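Local coordinates for HTH cro/C1-type domain-containing protein (Pseudomonas aeruginosa PAO1, PDB 7CSV) that acts as the HigA antitoxin, a dimeric helix-turn-helix protein that regulates transcription by recognising specific pseudopalindromic DNA motifs, at residues A[15-18]-A[19-23]; A[53-56]-A[57-60]; A[63-66]-A[67-71]. All coordinates share one frame; numbering follows the deposited sequence.

Contact 1. Residues A[15-18]-A[19-23]; sequences LRDE and FLMEF
Leu15 meets Phe19 and Leu20 one turn further along helix 11-23, where the helix widens into a pi-type turn. Leu15 O takes a nearly straight bond from Leu20 N at 2.9 Å (174°) and a weak one from Phe19 N, while Met21 N bonds to Arg16 O, again five residues back. The leucine points its branch at the core because CG lies anti to the backbone N (chi1 175°); Leu15 CD1 then stops 4.1 Å from Phe19 CB, the two side chains crossing at about a right angle, and Leu15 CG lies 4.2 Å from Leu20 CG. Phe19 stands with one ring face over Glu18 O, Phe19 CG 3.5 Å from that oxygen. On the polar flank Asp17 and Met21 run side by side, and the bend at chi3 (-141°) brings Met21 CE to 3.2 Å from Asp17 OD1. Arg16 extends away to Glu47 and the carbonyl of Val45. Leucines and a phenylalanine suit the side covered by the other helices, whereas Asp17, Glu18 and Glu22 suit the outer side. The chemistry is that of an amphipathic helix: the wide turn still gives Leu20 N and Met21 N firm acceptors five residues back, while apolar carbon faces the core.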
# COMPACT_ATOMS: atom_id res chain seq x y z
N LEU A 15 10.86 0.38 -11.39
CA LEU A 15 12.14 0.92 -10.92
C LEU A 15 13.25 0.64 -11.92
O LEU A 15 14.02 1.54 -12.28
CB LEU A 15 12.48 0.32 -9.55
CG LEU A 15 13.82 0.66 -8.91
CD1 LEU A 15 13.92 2.16 -8.81
CD2 LEU A 15 13.92 -0.01 -7.54
N ARG A 16 13.33 -0.62 -12.38
CA ARG A 16 14.34 -1.01 -13.37
C ARG A 16 14.19 -0.19 -14.65
O ARG A 16 15.16 0.40 -15.14
CB ARG A 16 14.21 -2.51 -13.70
CG ARG A 16 14.73 -3.48 -12.66
CD ARG A 16 14.84 -4.91 -13.22
NE ARG A 16 13.82 -5.21 -14.22
CZ ARG A 16 12.70 -5.89 -13.99
NH1 ARG A 16 11.84 -6.10 -14.98
NH2 ARG A 16 12.43 -6.38 -12.78
N ASP A 17 12.99 -0.16 -15.21
CA ASP A 17 12.80 0.35 -16.57
C ASP A 17 12.79 1.87 -16.63
O ASP A 17 13.38 2.45 -17.55
CB ASP A 17 11.49 -0.17 -17.16
CG ASP A 17 11.48 -1.66 -17.40
OD1 ASP A 17 12.56 -2.28 -17.42
OD2 ASP A 17 10.38 -2.22 -17.55
N GLU A 18 12.10 2.54 -15.70
CA GLU A 18 11.89 3.97 -15.80
C GLU A 18 12.88 4.78 -14.98
O GLU A 18 12.89 6.01 -15.09
CB GLU A 18 10.47 4.34 -15.36
CG GLU A 18 9.39 3.62 -16.11
CD GLU A 18 9.35 4.03 -17.56
OE1 GLU A 18 9.99 5.04 -17.92
OE2 GLU A 18 8.68 3.36 -18.34
N PHE A 19 13.69 4.13 -14.15
CA PHE A 19 14.62 4.89 -13.32
C PHE A 19 16.04 4.37 -13.45
O PHE A 19 16.94 5.13 -13.85
CB PHE A 19 14.13 4.86 -11.87
CG PHE A 19 12.84 5.60 -11.66
CD1 PHE A 19 11.62 4.95 -11.82
CD2 PHE A 19 12.84 6.95 -11.33
CE1 PHE A 19 10.43 5.63 -11.64
CE2 PHE A 19 11.65 7.63 -11.14
CZ PHE A 19 10.44 6.96 -11.30
N LEU A 20 16.29 3.10 -13.13
CA LEU A 20 17.65 2.58 -13.20
C LEU A 20 18.19 2.62 -14.62
O LEU A 20 19.31 3.08 -14.86
CB LEU A 20 17.72 1.16 -12.64
CG LEU A 20 17.36 1.00 -11.16
CD1 LEU A 20 17.69 -0.40 -10.69
CD2 LEU A 20 18.08 2.05 -10.32
N MET A 21 17.40 2.14 -15.59
CA MET A 21 17.85 2.17 -16.97
C MET A 21 17.83 3.59 -17.54
O MET A 21 18.64 3.92 -18.41
CB MET A 21 17.00 1.24 -17.83
CG MET A 21 17.21 -0.22 -17.55
SD MET A 21 16.34 -1.23 -18.76
CE MET A 21 15.72 -2.56 -17.73
N GLU A 22 16.90 4.42 -17.08
CA GLU A 22 16.81 5.78 -17.60
C GLU A 22 18.05 6.58 -17.24
O GLU A 22 18.61 7.29 -18.08
CB GLU A 22 15.56 6.48 -17.08
CG GLU A 22 15.53 7.97 -17.37
CD GLU A 22 14.84 8.27 -18.68
OE1 GLU A 22 14.26 7.34 -19.27
OE2 GLU A 22 14.86 9.44 -19.11
N PHE A 23 18.50 6.46 -15.99
CA PHE A 23 19.65 7.22 -15.51
C PHE A 23 20.95 6.43 -15.51
O PHE A 23 21.97 6.94 -15.03
CB PHE A 23 19.37 7.74 -14.10
CG PHE A 23 18.24 8.72 -14.03
CD1 PHE A 23 18.42 10.03 -14.45
CD2 PHE A 23 17.01 8.34 -13.54
CE1 PHE A 23 17.38 10.94 -14.39
CE2 PHE A 23 15.97 9.25 -13.47
CZ PHE A 23 16.15 10.55 -13.90

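Contact 2. Residues A[53-56]-A[57-60]; sequences ADMA and IRLG
Asp54 and Arg58, one turn apart on helix 53-63, form an i to i+4 salt bridge that runs along the helix surface. Arg58 leaves the backbone with CG anti to its carbonyl carbon (chi1 -61°), which lays the chain back over the preceding turn. Arg58 CB is 3.6 Å from Met55 O, and Arg58 CG comes to 3.3 Å from Asp54 O. The chain stays extended, so Arg58 CD, 3.7 Å from Asp54 OD2, carries NE alongside the carboxylate. There Arg58 NE donates to Asp54 OD2 at 2.9 Å in an almost straight bond (169°). The oxygen is met on its syn side and sits practically in the guanidinium plane, yet the two planes are turned 54° apart and NE lies out of the carboxylate plane, so NE alone makes the bridge. At the tip, NH1 turns to Glu93 of the second subunit; a long cation with several N-H groups suits a place between two acids.

On another side of the helix the contact is apolar. Met55 folds at chi2 and chi3 until Met55 CE touches Leu59 CG at 3.7 Å, and the flexible thioether suits this curled path. Regular backbone bonds, such as Leu59 N to Met55 O at 2.8 Å, hold the turns together. Small Ala56 lets helix 67-93 approach closely, where Trp70 and Met71 pack on it. Met55 and Leu59 lean on helix 27-34, Leu59 also reaches Trp70, and Ala53, Asp54, Ile57 and Arg58 pack against the second subunit, so helix 53-63 lies between its own core and the second subunit.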
# COMPACT_ATOMS: atom_id res chain seq x y z
N ALA A 53 7.21 1.23 3.32
CA ALA A 53 7.02 2.67 3.49
C ALA A 53 8.35 3.39 3.58
O ALA A 53 8.54 4.43 2.95
CB ALA A 53 6.18 2.95 4.73
N ASP A 54 9.28 2.85 4.37
CA ASP A 54 10.59 3.48 4.52
C ASP A 54 11.30 3.55 3.18
O ASP A 54 11.84 4.59 2.80
CB ASP A 54 11.42 2.71 5.55
CG ASP A 54 12.78 3.33 5.81
OD1 ASP A 54 12.85 4.26 6.64
OD2 ASP A 54 13.77 2.87 5.21
N MET A 55 11.23 2.46 2.39
CA MET A 55 11.87 2.45 1.08
C MET A 55 11.20 3.42 0.12
O MET A 55 11.86 4.01 -0.73
CB MET A 55 11.84 1.03 0.49
CG MET A 55 13.10 0.24 0.79
SD MET A 55 14.61 0.94 0.07
CE MET A 55 14.11 1.31 -1.59
N ALA A 56 9.87 3.58 0.22
CA ALA A 56 9.17 4.52 -0.64
C ALA A 56 9.61 5.95 -0.37
O ALA A 56 9.72 6.76 -1.29
CB ALA A 56 7.66 4.41 -0.44
N ILE A 57 9.82 6.28 0.90
CA ILE A 57 10.31 7.61 1.23
C ILE A 57 11.72 7.81 0.68
O ILE A 57 12.04 8.87 0.13
CB ILE A 57 10.25 7.83 2.76
CG1 ILE A 57 8.79 7.82 3.24
CG2 ILE A 57 10.93 9.16 3.15
CD1 ILE A 57 8.65 7.73 4.75
N ARG A 58 12.57 6.78 0.78
CA ARG A 58 13.93 6.88 0.24
C ARG A 58 13.91 7.05 -1.27
O ARG A 58 14.62 7.90 -1.82
CB ARG A 58 14.76 5.66 0.64
CG ARG A 58 14.91 5.50 2.14
CD ARG A 58 15.79 4.33 2.52
NE ARG A 58 15.93 4.29 3.98
CZ ARG A 58 16.89 4.90 4.68
NH1 ARG A 58 17.85 5.59 4.07
NH2 ARG A 58 16.90 4.81 6.00
N LEU A 59 13.10 6.25 -1.98
CA LEU A 59 13.05 6.36 -3.43
C LEU A 59 12.47 7.70 -3.86
O LEU A 59 12.94 8.30 -4.83
CB LEU A 59 12.23 5.21 -4.00
CG LEU A 59 12.87 3.84 -3.92
CD1 LEU A 59 11.80 2.75 -4.07
CD2 LEU A 59 13.92 3.71 -5.03
N GLY A 60 11.43 8.17 -3.17
CA GLY A 60 10.89 9.48 -3.49
C GLY A 60 11.93 10.57 -3.33
O GLY A 60 12.07 11.44 -4.19

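Contact 3. Residues A[63-66]-A[67-71]; sequences FDTS and AQFWM
Ser66 caps the N-terminus of helix 67-93: Ser66 OG accepts from Phe69 N at 2.9 Å, the classic serine N-cap, just where the chain turns from helix 53-63 into the long helix 67-93. A chi1 of 72° sets OG between the backbone N and the carbonyl carbon, from where it can reach over the first turn. Serine suits the place because its hydroxyl is short enough to stand in for the carbonyl that a preceding turn would have supplied.

The tight part lies inward. Thr65 OG1 is shared: it gives its proton to Ser66 O at 2.9 Å, approaching from above the carbonyl plane, and takes a weak bond from Trp70 NE1, whose N-H...O angle is 128°. Thr65 OG1 lies at the edge of the indole, near its plane, so the N-H of the buried ring has an acceptor, though through a bent and weak bond. Further round the indole, Phe63 CD2 comes to 4.3 Å from Trp70 CZ2, and Phe19 of helix 11-23 meets both rings at about 50°. Phe69 CD2 lies 3.6 Å above one face of the Trp70 indole, offset toward its rim.

The outer side, with the exposed Asp64 and Ser66, is looser. Asp64 carries the chain away from helix 53-63 without touching 67-71, and Leu98 of the second subunit packs on it; aspartate is among the residues that tolerate the positive phi where a helix ends. A further side is turned to the second subunit: Gln68 sends its amide to Glu76 and Ser75 of that subunit, and small Ala67 touches Ile57 of its own chain and Leu79 of the second subunit. Back at the cap, Phe69 CB rests on both oxygens of the serine, 3.6 Å from Ser66 OG and 3.5 Å from Ser66 O.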
# COMPACT_ATOMS: atom_id res chain seq x y z
N PHE A 63 14.73 10.08 -6.23
CA PHE A 63 14.34 10.25 -7.62
C PHE A 63 13.37 11.41 -7.86
O PHE A 63 12.81 11.50 -8.96
CB PHE A 63 13.71 8.96 -8.15
CG PHE A 63 14.71 7.87 -8.39
CD1 PHE A 63 15.77 8.06 -9.26
CD2 PHE A 63 14.56 6.64 -7.77
CE1 PHE A 63 16.69 7.06 -9.50
CE2 PHE A 63 15.48 5.62 -8.00
CZ PHE A 63 16.55 5.83 -8.87
N ASP A 64 13.14 12.29 -6.88
CA ASP A 64 12.20 13.40 -7.04
C ASP A 64 10.79 12.92 -7.39
O ASP A 64 10.19 13.35 -8.37
CB ASP A 64 12.69 14.40 -8.09
CG ASP A 64 13.76 15.34 -7.57
OD1 ASP A 64 14.00 15.38 -6.34
OD2 ASP A 64 14.36 16.05 -8.40
N THR A 65 10.27 12.00 -6.59
CA THR A 65 8.87 11.61 -6.70
C THR A 65 8.23 11.73 -5.32
O THR A 65 8.92 11.88 -4.31
CB THR A 65 8.68 10.18 -7.20
OG1 THR A 65 9.08 9.26 -6.17
CG2 THR A 65 9.48 9.91 -8.46
N SER A 66 6.91 11.64 -5.28
CA SER A 66 6.28 11.43 -3.98
C SER A 66 6.58 10.02 -3.50
O SER A 66 6.89 9.12 -4.29
CB SER A 66 4.77 11.66 -4.06
OG SER A 66 4.16 10.58 -4.76
N ALA A 67 6.50 9.82 -2.19
CA ALA A 67 6.59 8.47 -1.67
C ALA A 67 5.37 7.65 -2.05
O ALA A 67 5.47 6.44 -2.28
CB ALA A 67 6.77 8.49 -0.15
N GLN A 68 4.21 8.31 -2.17
CA GLN A 68 2.98 7.62 -2.55
C GLN A 68 3.06 7.03 -3.94
O GLN A 68 2.40 6.02 -4.21
CB GLN A 68 1.80 8.58 -2.45
CG GLN A 68 1.32 8.78 -1.02
CD GLN A 68 0.36 7.69 -0.56
OE1 GLN A 68 0.39 6.54 -1.03
NE2 GLN A 68 -0.51 8.04 0.37
N PHE A 69 3.82 7.66 -4.85
CA PHE A 69 4.01 7.08 -6.18
C PHE A 69 4.44 5.63 -6.07
O PHE A 69 3.86 4.74 -6.71
CB PHE A 69 5.05 7.90 -6.96
CG PHE A 69 5.50 7.26 -8.26
CD1 PHE A 69 4.72 7.37 -9.41
CD2 PHE A 69 6.69 6.55 -8.33
CE1 PHE A 69 5.14 6.78 -10.61
CE2 PHE A 69 7.12 5.97 -9.52
CZ PHE A 69 6.34 6.08 -10.66
N TRP A 70 5.45 5.36 -5.23
CA TRP A 70 5.95 4.00 -5.06
C TRP A 70 4.97 3.13 -4.30
O TRP A 70 4.81 1.95 -4.62
CB TRP A 70 7.30 4.02 -4.36
CG TRP A 70 8.28 4.74 -5.19
CD1 TRP A 70 8.67 6.03 -5.07
CD2 TRP A 70 8.96 4.22 -6.33
NE1 TRP A 70 9.58 6.35 -6.04
CE2 TRP A 70 9.78 5.26 -6.84
CE3 TRP A 70 8.98 2.97 -6.96
CZ2 TRP A 70 10.60 5.09 -7.95
CZ3 TRP A 70 9.79 2.81 -8.08
CH2 TRP A 70 10.60 3.86 -8.55
N MET A 71 4.31 3.69 -3.28
CA MET A 71 3.37 2.87 -2.52
C MET A 71 2.15 2.54 -3.36
O MET A 71 1.54 1.49 -3.16
CB MET A 71 2.93 3.58 -1.24
CG MET A 71 4.07 3.73 -0.24
SD MET A 71 4.79 2.20 0.35
CE MET A 71 3.54 1.70 1.55

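Overall arrangement
Along the chain the contacts come in series: contact 1 on helix 11-23, contact 2 on helix 53-63, and contact 3 at the turn into helix 67-93. The centres of contacts 2 and 3 are about 7 Å apart, those of contacts 1 and 2 about 16 Å, and those of contacts 1 and 3 about 14 Å, yet each pair touches. Leu15 CD1 reaches Leu59 CD2 at 4.1 Å, Phe19 CE1 meets Trp70 CH2 at 3.6 Å, and Leu59 CB lies 3.5 Å from Trp70 NE1. All three thus share one helical core in the helix-turn-helix family region, while contacts 2 and 3 also meet the second subunit, linking that core to the dimer, an arrangement consistent with binding of pseudopalindromic DNA.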